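Local coordinates for protein maleylpyruvate isomerase (Ralstonia sp., PDB 2V6K) that catalyses the glutathione-dependent cis-trans isomerisation of maleylpyruvate to fumarylpyruvate in bacterial naphthalene degradation, working as a homodimer of the Zeta class of glutathione transferases, at residues 17-22 / 169-174; 57-62 / 71-76; 174-177 / 182-185. All coordinates share one frame; numbering follows the deposited sequence.

Contact 1 (17-22 / 169-174); sequences LRIALN and LVPQVE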
loop_
_atom_site.group_PDB
_atom_site.type_symbol
_atom_site.label_atom_id
_atom_site.label_comp_id
_atom_site.label_asym_id
_atom_site.label_seq_id
_atom_site.Cartn_x
_atom_site.Cartn_y
_atom_site.Cartn_z
ATOM N N LEU A 17 -8.774 -10.339 0.459
ATOM C CA LEU A 17 -8.575 -11.241 -0.664
ATOM C C LEU A 17 -9.719 -12.249 -0.797
ATOM O O LEU A 17 -10.136 -12.575 -1.917
ATOM C CB LEU A 17 -7.212 -11.933 -0.562
ATOM C CG LEU A 17 -6.864 -12.948 -1.654
ATOM C CD1 LEU A 17 -7.047 -12.362 -3.053
ATOM C CD2 LEU A 17 -5.445 -13.425 -1.475
ATOM N N ARG A 18 -10.242 -12.728 0.329
ATOM C CA ARG A 18 -11.381 -13.647 0.274
ATOM C C ARG A 18 -12.574 -13.004 -0.418
ATOM O O ARG A 18 -13.268 -13.666 -1.189
ATOM C CB ARG A 18 -11.783 -14.146 1.666
ATOM C CG ARG A 18 -10.787 -15.115 2.289
ATOM C CD ARG A 18 -11.316 -15.746 3.578
ATOM N NE ARG A 18 -11.767 -14.793 4.598
ATOM C CZ ARG A 18 -11.111 -14.504 5.724
ATOM N NH1 ARG A 18 -9.927 -15.055 5.996
ATOM N NH2 ARG A 18 -11.643 -13.644 6.581
ATOM N N ILE A 19 -12.816 -11.719 -0.156
ATOM C CA ILE A 19 -13.927 -11.028 -0.819
ATOM C C ILE A 19 -13.724 -11.038 -2.331
ATOM O O ILE A 19 -14.641 -11.371 -3.077
ATOM C CB ILE A 19 -14.116 -9.575 -0.326
ATOM C CG1 ILE A 19 -14.464 -9.533 1.167
ATOM C CG2 ILE A 19 -15.213 -8.884 -1.135
ATOM C CD1 ILE A 19 -14.277 -8.151 1.808
ATOM N N ALA A 20 -12.523 -10.683 -2.776
ATOM C CA ALA A 20 -12.223 -10.629 -4.208
ATOM C C ALA A 20 -12.376 -12.004 -4.862
ATOM O O ALA A 20 -12.991 -12.122 -5.926
ATOM C CB ALA A 20 -10.826 -10.072 -4.441
ATOM N N LEU A 21 -11.834 -13.042 -4.227
ATOM C CA LEU A 21 -11.976 -14.406 -4.739
ATOM C C LEU A 21 -13.439 -14.806 -4.849
ATOM O O LEU A 21 -13.847 -15.379 -5.860
ATOM C CB LEU A 21 -11.217 -15.405 -3.858
ATOM C CG LEU A 21 -9.692 -15.363 -3.960
ATOM C CD1 LEU A 21 -9.074 -16.008 -2.744
ATOM C CD2 LEU A 21 -9.220 -16.060 -5.222
ATOM N N ASN A 22 -14.226 -14.499 -3.820
ATOM C CA ASN A 22 -15.647 -14.852 -3.822
ATOM C C ASN A 22 -16.429 -14.093 -4.883
ATOM O O ASN A 22 -17.303 -14.668 -5.539
ATOM C CB ASN A 22 -16.282 -14.629 -2.448
ATOM C CG ASN A 22 -15.734 -15.558 -1.389
ATOM O OD1 ASN A 22 -14.954 -16.467 -1.678
ATOM N ND2 ASN A 22 -16.133 -15.324 -0.143
ATOM N N LEU A 169 -12.256 -1.792 1.920
ATOM C CA LEU A 169 -12.988 -1.037 2.932
ATOM C C LEU A 169 -13.646 -1.924 3.983
ATOM O O LEU A 169 -13.548 -1.652 5.186
ATOM C CB LEU A 169 -14.038 -0.122 2.285
ATOM C CG LEU A 169 -14.847 0.722 3.273
ATOM C CD1 LEU A 169 -13.960 1.775 3.936
ATOM C CD2 LEU A 169 -16.039 1.358 2.568
ATOM N N VAL A 170 -14.325 -2.975 3.538
ATOM C CA VAL A 170 -15.106 -3.801 4.453
ATOM C C VAL A 170 -14.258 -4.402 5.597
ATOM O O VAL A 170 -14.625 -4.270 6.759
ATOM C CB VAL A 170 -15.971 -4.833 3.686
ATOM C CG1 VAL A 170 -16.510 -5.907 4.605
ATOM C CG2 VAL A 170 -17.120 -4.103 2.995
ATOM N N PRO A 171 -13.119 -5.044 5.281
ATOM C CA PRO A 171 -12.276 -5.529 6.377
ATOM C C PRO A 171 -11.756 -4.414 7.280
ATOM O O PRO A 171 -11.590 -4.620 8.481
ATOM C CB PRO A 171 -11.118 -6.220 5.654
ATOM C CG PRO A 171 -11.687 -6.587 4.320
ATOM C CD PRO A 171 -12.558 -5.413 3.973
ATOM N N GLN A 172 -11.528 -3.231 6.719
ATOM C CA GLN A 172 -11.048 -2.111 7.522
ATOM C C GLN A 172 -12.108 -1.621 8.511
ATOM O O GLN A 172 -11.777 -1.216 9.637
ATOM C CB GLN A 172 -10.551 -0.974 6.630
ATOM C CG GLN A 172 -9.788 0.094 7.397
ATOM C CD GLN A 172 -8.582 -0.472 8.111
ATOM O OE1 GLN A 172 -7.579 -0.815 7.484
ATOM N NE2 GLN A 172 -8.675 -0.577 9.441
ATOM N N VAL A 173 -13.378 -1.663 8.104
ATOM C CA VAL A 173 -14.472 -1.299 9.000
ATOM C C VAL A 173 -14.574 -2.333 10.126
ATOM O O VAL A 173 -14.814 -1.977 11.278
ATOM C CB VAL A 173 -15.806 -1.163 8.242
ATOM C CG1 VAL A 173 -16.939 -0.868 9.208
ATOM C CG2 VAL A 173 -15.714 -0.058 7.209
ATOM N N GLU A 174 -14.368 -3.605 9.794
ATOM C CA GLU A 174 -14.381 -4.657 10.799
ATOM C C GLU A 174 -13.280 -4.424 11.845
ATOM O O GLU A 174 -13.521 -4.569 13.050
ATOM C CB GLU A 174 -14.273 -6.036 10.131
ATOM C CG GLU A 174 -14.056 -7.214 11.083
ATOM C CD GLU A 174 -15.225 -7.479 12.014
ATOM O OE1 GLU A 174 -16.367 -7.082 11.696
ATOM O OE2 GLU A 174 -14.996 -8.105 13.070
#

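Contact 2 (57-62 / 71-76); sequences LDTGAQ and IEWLEE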
loop_
_atom_site.group_PDB
_atom_site.type_symbol
_atom_site.label_atom_id
_atom_site.label_comp_id
_atom_site.label_asym_id
_atom_site.label_seq_id
_atom_site.Cartn_x
_atom_site.Cartn_y
_atom_site.Cartn_z
ATOM N N LEU A 57 -1.168 -16.907 -1.969
ATOM C CA LEU A 57 -2.040 -17.694 -2.825
ATOM C C LEU A 57 -1.199 -18.581 -3.726
ATOM O O LEU A 57 -0.488 -18.090 -4.609
ATOM C CB LEU A 57 -2.944 -16.766 -3.648
ATOM C CG LEU A 57 -4.007 -17.433 -4.527
ATOM C CD1 LEU A 57 -5.037 -18.178 -3.685
ATOM C CD2 LEU A 57 -4.687 -16.403 -5.411
ATOM N N ASP A 58 -1.273 -19.889 -3.492
ATOM C CA ASP A 58 -0.610 -20.851 -4.353
ATOM C C ASP A 58 -1.565 -21.144 -5.499
ATOM O O ASP A 58 -2.647 -21.685 -5.283
ATOM C CB ASP A 58 -0.273 -22.124 -3.562
ATOM C CG ASP A 58 0.446 -23.174 -4.398
ATOM O OD1 ASP A 58 0.605 -22.992 -5.623
ATOM O OD2 ASP A 58 0.848 -24.202 -3.817
ATOM N N THR A 59 -1.172 -20.768 -6.714
ATOM C CA THR A 59 -2.020 -20.971 -7.887
ATOM C C THR A 59 -1.988 -22.413 -8.379
ATOM O O THR A 59 -2.804 -22.808 -9.215
ATOM C CB THR A 59 -1.609 -20.048 -9.051
ATOM O OG1 THR A 59 -0.277 -20.369 -9.468
ATOM C CG2 THR A 59 -1.675 -18.590 -8.633
ATOM N N GLY A 60 -1.047 -23.192 -7.854
ATOM C CA GLY A 60 -0.788 -24.543 -8.343
ATOM C C GLY A 60 0.482 -24.561 -9.170
ATOM O O GLY A 60 1.089 -25.616 -9.371
ATOM N N ALA A 61 0.871 -23.385 -9.658
ATOM C CA ALA A 61 2.098 -23.213 -10.429
ATOM C C ALA A 61 3.141 -22.405 -9.655
ATOM O O ALA A 61 4.340 -22.665 -9.765
ATOM C CB ALA A 61 1.796 -22.559 -11.774
ATOM N N GLN A 62 2.682 -21.424 -8.877
ATOM C CA GLN A 62 3.572 -20.623 -8.030
ATOM C C GLN A 62 2.806 -19.978 -6.875
ATOM O O GLN A 62 1.574 -19.949 -6.879
ATOM C CB GLN A 62 4.315 -19.566 -8.864
ATOM C CG GLN A 62 5.427 -18.790 -8.132
ATOM C CD GLN A 62 6.463 -19.677 -7.466
ATOM O OE1 GLN A 62 6.256 -20.173 -6.357
ATOM N NE2 GLN A 62 7.599 -19.864 -8.132
ATOM N N ILE A 71 -4.909 -9.215 -5.972
ATOM C CA ILE A 71 -6.237 -8.760 -6.385
ATOM C C ILE A 71 -6.229 -8.167 -7.799
ATOM O O ILE A 71 -7.131 -8.461 -8.598
ATOM C CB ILE A 71 -6.859 -7.821 -5.339
ATOM C CG1 ILE A 71 -7.138 -8.614 -4.055
ATOM C CG2 ILE A 71 -8.146 -7.179 -5.877
ATOM C CD1 ILE A 71 -7.509 -7.748 -2.853
ATOM N N GLU A 72 -5.206 -7.376 -8.132
ATOM C CA GLU A 72 -5.049 -6.877 -9.505
ATOM C C GLU A 72 -4.888 -8.028 -10.507
ATOM O O GLU A 72 -5.432 -7.976 -11.618
ATOM C CB GLU A 72 -3.858 -5.924 -9.601
ATOM C CG GLU A 72 -4.026 -4.613 -8.845
ATOM C CD GLU A 72 -4.547 -3.465 -9.696
ATOM O OE1 GLU A 72 -4.880 -3.665 -10.887
ATOM O OE2 GLU A 72 -4.590 -2.336 -9.165
ATOM N N TRP A 73 -4.154 -9.065 -10.107
ATOM C CA TRP A 73 -3.987 -10.273 -10.920
ATOM C C TRP A 73 -5.325 -10.990 -11.141
ATOM O O TRP A 73 -5.646 -11.374 -12.269
ATOM C CB TRP A 73 -2.928 -11.176 -10.276
ATOM C CG TRP A 73 -2.679 -12.506 -10.929
ATOM C CD1 TRP A 73 -1.816 -12.773 -11.951
ATOM C CD2 TRP A 73 -3.279 -13.757 -10.571
ATOM N NE1 TRP A 73 -1.850 -14.114 -12.262
ATOM C CE2 TRP A 73 -2.740 -14.739 -11.427
ATOM C CE3 TRP A 73 -4.223 -14.140 -9.606
ATOM C CZ2 TRP A 73 -3.119 -16.085 -11.356
ATOM C CZ3 TRP A 73 -4.599 -15.479 -9.536
ATOM C CH2 TRP A 73 -4.046 -16.429 -10.404
ATOM N N LEU A 74 -6.114 -11.144 -10.076
ATOM C CA LEU A 74 -7.449 -11.741 -10.195
ATOM C C LEU A 74 -8.333 -10.972 -11.159
ATOM O O LEU A 74 -9.058 -11.575 -11.949
ATOM C CB LEU A 74 -8.148 -11.804 -8.837
ATOM C CG LEU A 74 -7.642 -12.824 -7.827
ATOM C CD1 LEU A 74 -8.366 -12.622 -6.513
ATOM C CD2 LEU A 74 -7.881 -14.240 -8.338
ATOM N N GLU A 75 -8.283 -9.644 -11.094
ATOM C CA GLU A 75 -9.112 -8.813 -11.961
ATOM C C GLU A 75 -8.802 -9.069 -13.435
ATOM O O GLU A 75 -9.713 -9.134 -14.264
ATOM C CB GLU A 75 -8.933 -7.331 -11.606
ATOM C CG GLU A 75 -9.561 -6.359 -12.597
ATOM C CD GLU A 75 -11.078 -6.442 -12.680
ATOM O OE1 GLU A 75 -11.714 -7.181 -11.892
ATOM O OE2 GLU A 75 -11.633 -5.741 -13.546
ATOM N N GLU A 76 -7.521 -9.234 -13.751
ATOM C CA GLU A 76 -7.088 -9.450 -15.130
ATOM C C GLU A 76 -7.322 -10.893 -15.587
ATOM O O GLU A 76 -7.677 -11.138 -16.743
ATOM C CB GLU A 76 -5.615 -9.051 -15.276
ATOM C CG GLU A 76 -5.102 -8.991 -16.714
ATOM C CD GLU A 76 -4.122 -10.103 -17.031
ATOM O OE1 GLU A 76 -4.421 -11.277 -16.725
ATOM O OE2 GLU A 76 -3.045 -9.799 -17.591
#

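Contact 3 (174-177 / 182-185); sequences ESAR and DLTP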
loop_
_atom_site.group_PDB
_atom_site.type_symbol
_atom_site.label_atom_id
_atom_site.label_comp_id
_atom_site.label_asym_id
_atom_site.label_seq_id
_atom_site.Cartn_x
_atom_site.Cartn_y
_atom_site.Cartn_z
ATOM N N GLU A 174 -14.368 -3.605 9.794
ATOM C CA GLU A 174 -14.381 -4.657 10.799
ATOM C C GLU A 174 -13.280 -4.424 11.845
ATOM O O GLU A 174 -13.521 -4.569 13.050
ATOM C CB GLU A 174 -14.273 -6.036 10.131
ATOM C CG GLU A 174 -14.056 -7.214 11.083
ATOM C CD GLU A 174 -15.225 -7.479 12.014
ATOM O OE1 GLU A 174 -16.367 -7.082 11.696
ATOM O OE2 GLU A 174 -14.996 -8.105 13.070
ATOM N N SER A 175 -12.088 -4.039 11.389
ATOM C CA SER A 175 -10.992 -3.719 12.303
ATOM C C SER A 175 -11.336 -2.511 13.175
ATOM O O SER A 175 -11.070 -2.509 14.382
ATOM C CB SER A 175 -9.693 -3.472 11.527
ATOM O OG SER A 175 -8.624 -3.171 12.417
ATOM N N ALA A 176 -11.943 -1.493 12.570
ATOM C CA ALA A 176 -12.405 -0.322 13.323
ATOM C C ALA A 176 -13.324 -0.725 14.473
ATOM O O ALA A 176 -13.198 -0.220 15.591
ATOM C CB ALA A 176 -13.109 0.664 12.398
ATOM N N ARG A 177 -14.242 -1.651 14.204
ATOM C CA ARG A 177 -15.148 -2.126 15.244
ATOM C C ARG A 177 -14.375 -2.856 16.353
ATOM O O ARG A 177 -14.649 -2.652 17.537
ATOM C CB ARG A 177 -16.293 -2.958 14.638
ATOM C CG ARG A 177 -17.158 -2.136 13.664
ATOM C CD ARG A 177 -18.451 -2.826 13.219
ATOM N NE ARG A 177 -19.392 -1.853 12.654
ATOM C CZ ARG A 177 -19.883 -1.871 11.414
ATOM N NH1 ARG A 177 -19.562 -2.836 10.560
ATOM N NH2 ARG A 177 -20.722 -0.918 11.030
ATOM N N ASP A 182 -15.138 5.060 17.008
ATOM C CA ASP A 182 -16.432 5.680 16.753
ATOM C C ASP A 182 -16.617 5.874 15.252
ATOM O O ASP A 182 -15.871 6.621 14.614
ATOM C CB ASP A 182 -16.528 7.024 17.480
ATOM C CG ASP A 182 -17.894 7.677 17.337
ATOM O OD1 ASP A 182 -18.846 7.009 16.872
ATOM O OD2 ASP A 182 -18.013 8.865 17.706
ATOM N N LEU A 183 -17.605 5.178 14.697
ATOM C CA LEU A 183 -17.884 5.251 13.263
ATOM C C LEU A 183 -19.003 6.231 12.922
ATOM O O LEU A 183 -19.337 6.402 11.752
ATOM C CB LEU A 183 -18.196 3.862 12.694
ATOM C CG LEU A 183 -17.035 2.867 12.746
ATOM C CD1 LEU A 183 -17.494 1.490 12.283
ATOM C CD2 LEU A 183 -15.871 3.355 11.901
ATOM N N THR A 184 -19.561 6.898 13.930
ATOM C CA THR A 184 -20.609 7.890 13.683
ATOM C C THR A 184 -20.229 8.924 12.605
ATOM O O THR A 184 -21.066 9.261 11.772
ATOM C CB THR A 184 -21.059 8.601 14.979
ATOM O OG1 THR A 184 -21.341 7.623 15.982
ATOM C CG2 THR A 184 -22.320 9.440 14.735
ATOM N N PRO A 185 -18.981 9.446 12.624
ATOM C CA PRO A 185 -18.624 10.450 11.612
ATOM C C PRO A 185 -18.589 9.984 10.158
ATOM O O PRO A 185 -18.392 10.813 9.266
ATOM C CB PRO A 185 -17.214 10.883 12.035
ATOM C CG PRO A 185 -17.141 10.548 13.484
ATOM C CD PRO A 185 -17.878 9.255 13.586
#

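Contact 1 (17-22 / 169-174)
The CD1 methyl of Ile19 reaches the pyrrolidine ring of Pro171, and this single methyl makes every close approach between 17-22 and 169-174. It lies 3.9 Å from Pro171 CD and equally far from CG, so it sits against the CG-CD bond of the ring. Val170 adds its branch point, with CB 4.2 Å from Ile19 CD1. The isoleucine extends because CG1 stands beside its own backbone N while CD1 continues the chain nearly straight (chi2 164°), carrying the methyl to the other helix although the nearest CA atoms, those of Ile19 and Val170, are 9.0 Å apart. Having no N-H, Pro171 cannot bond to the preceding turn, and helix 164-178 is kinked there, with the ring carbons turned to the isoleucine. Phe202 and Ala205 of helix 200-205 also touch Ile19. The guanidinium of Arg18 hydrogen-bonds the carbonyl oxygens of Phe8 and Trp9, just before its own helix, and that of Ala205, which ties it to the C-terminal part. The side chain of Pro171 comes within about 4 Å (nearest atoms) of Gly12, which binds glutathione. This apolar seam joins the thioredoxin-like N-terminal domain to the all-helical C-terminal domain, the two-domain architecture of glutathione transferases.

Contact 2 (57-62 / 71-76)
Strand 56-58 ends in a tight turn beside helix 67-77, the closest pair of CA atoms, Leu57 and Ile71, standing 10.5 Å apart; the indole of Trp73 reaches from the helix to Leu57 and Thr59. Beyond the strand the backbone reverses direction, with Thr59 N hydrogen-bonded to Gln62 O at 2.9 Å. Gly60 has a positive phi (105°), where a CB would be jammed against the carbonyl oxygen of Thr59. Its N-H reaches Asp58 OD1 at 2.8 Å from above the carboxylate plane, forming an Asx turn. Thr59 OG1 lies between its backbone N and carbonyl carbon (chi1 63°), where it accepts from Ala61 N and from Gln62 N, each at 3.2 Å, in an ST turn and an ST motif. The turn is the beta-hairpin linking 56-58 to 63-65, the last two strands of the thioredoxin-like sheet, and helix 67-77 follows directly. The same torsion sets Thr59 CG2 toward the helix, 3.7 Å from Trp73 CH2 and obliquely placed against the six-membered ring. Next to it Leu57 CD2 approaches Trp73 CZ3 at 4.2 Å, also obliquely. Leu64 of the second hairpin strand touches both Thr59 and Trp73. At the dimer interface Trp73 packs on Gln92 of the second subunit, and Glu76 forms a salt bridge with Arg91 of that subunit.

Contact 3 (174-177 / 182-185)
The last turn of helix 164-178 faces the loop that follows, with the CA atoms of Ala176 and Leu183 7.8 Å apart. Leu183 sets both methyls against the helix, one to each of two successive residues. CD2 rests on Ala176 CB at 3.9 Å, and CD1 lies across the Arg177 chain, 3.9 Å from both Arg177 CG and Arg177 NE. The leucine and the arginine cross at about a right angle, the methyl meeting the guanidinium obliquely. In the conformer described, Arg177 is extended from CG to NE, and its far end turns to Asp193 of helix 187-196 for a salt bridge through NH1. The loop connects helix 164-178 to helix 187-196 within the all-helical C-terminal domain of glutathione transferases. An Asx turn shapes the loop: Asp182 OD1 accepts from Thr184 N at 3.0 Å, the donor tilted 56° out of the carboxylate plane. That oxygen also receives the Thr184 hydroxyl (OG1) at 2.7 Å, on its syn lone pair, so two bonds from Thr184 hold this one oxygen. Arg190 of the following helix binds the carbonyl oxygens of Leu183 and Thr184. Phe140 and Ile136 of helix 125-149 touch Leu183 and Ala176, respectively.

Overall arrangement
From the N terminus, the chain passes through helix 12-24, the first side of contact 1, long before its partner appears. Contact 2 opens and closes in between, a short local loop from the hairpin to helix 67-77 nested inside the long one that contact 1 completes at 169-174. Contact 3 then starts on the same helix, 164-178, sharing Glu174, and closes a small loop just downstream. Helix 12-24 is pressed by Leu17 and Leu21 against Leu74, joining contacts 1 and 2, while Val173 packs on Leu183 between contacts 1 and 3. Contacts 2 and 3 lie 31 Å apart, centre to centre, within different domains, and contact 1 spans the boundary between them.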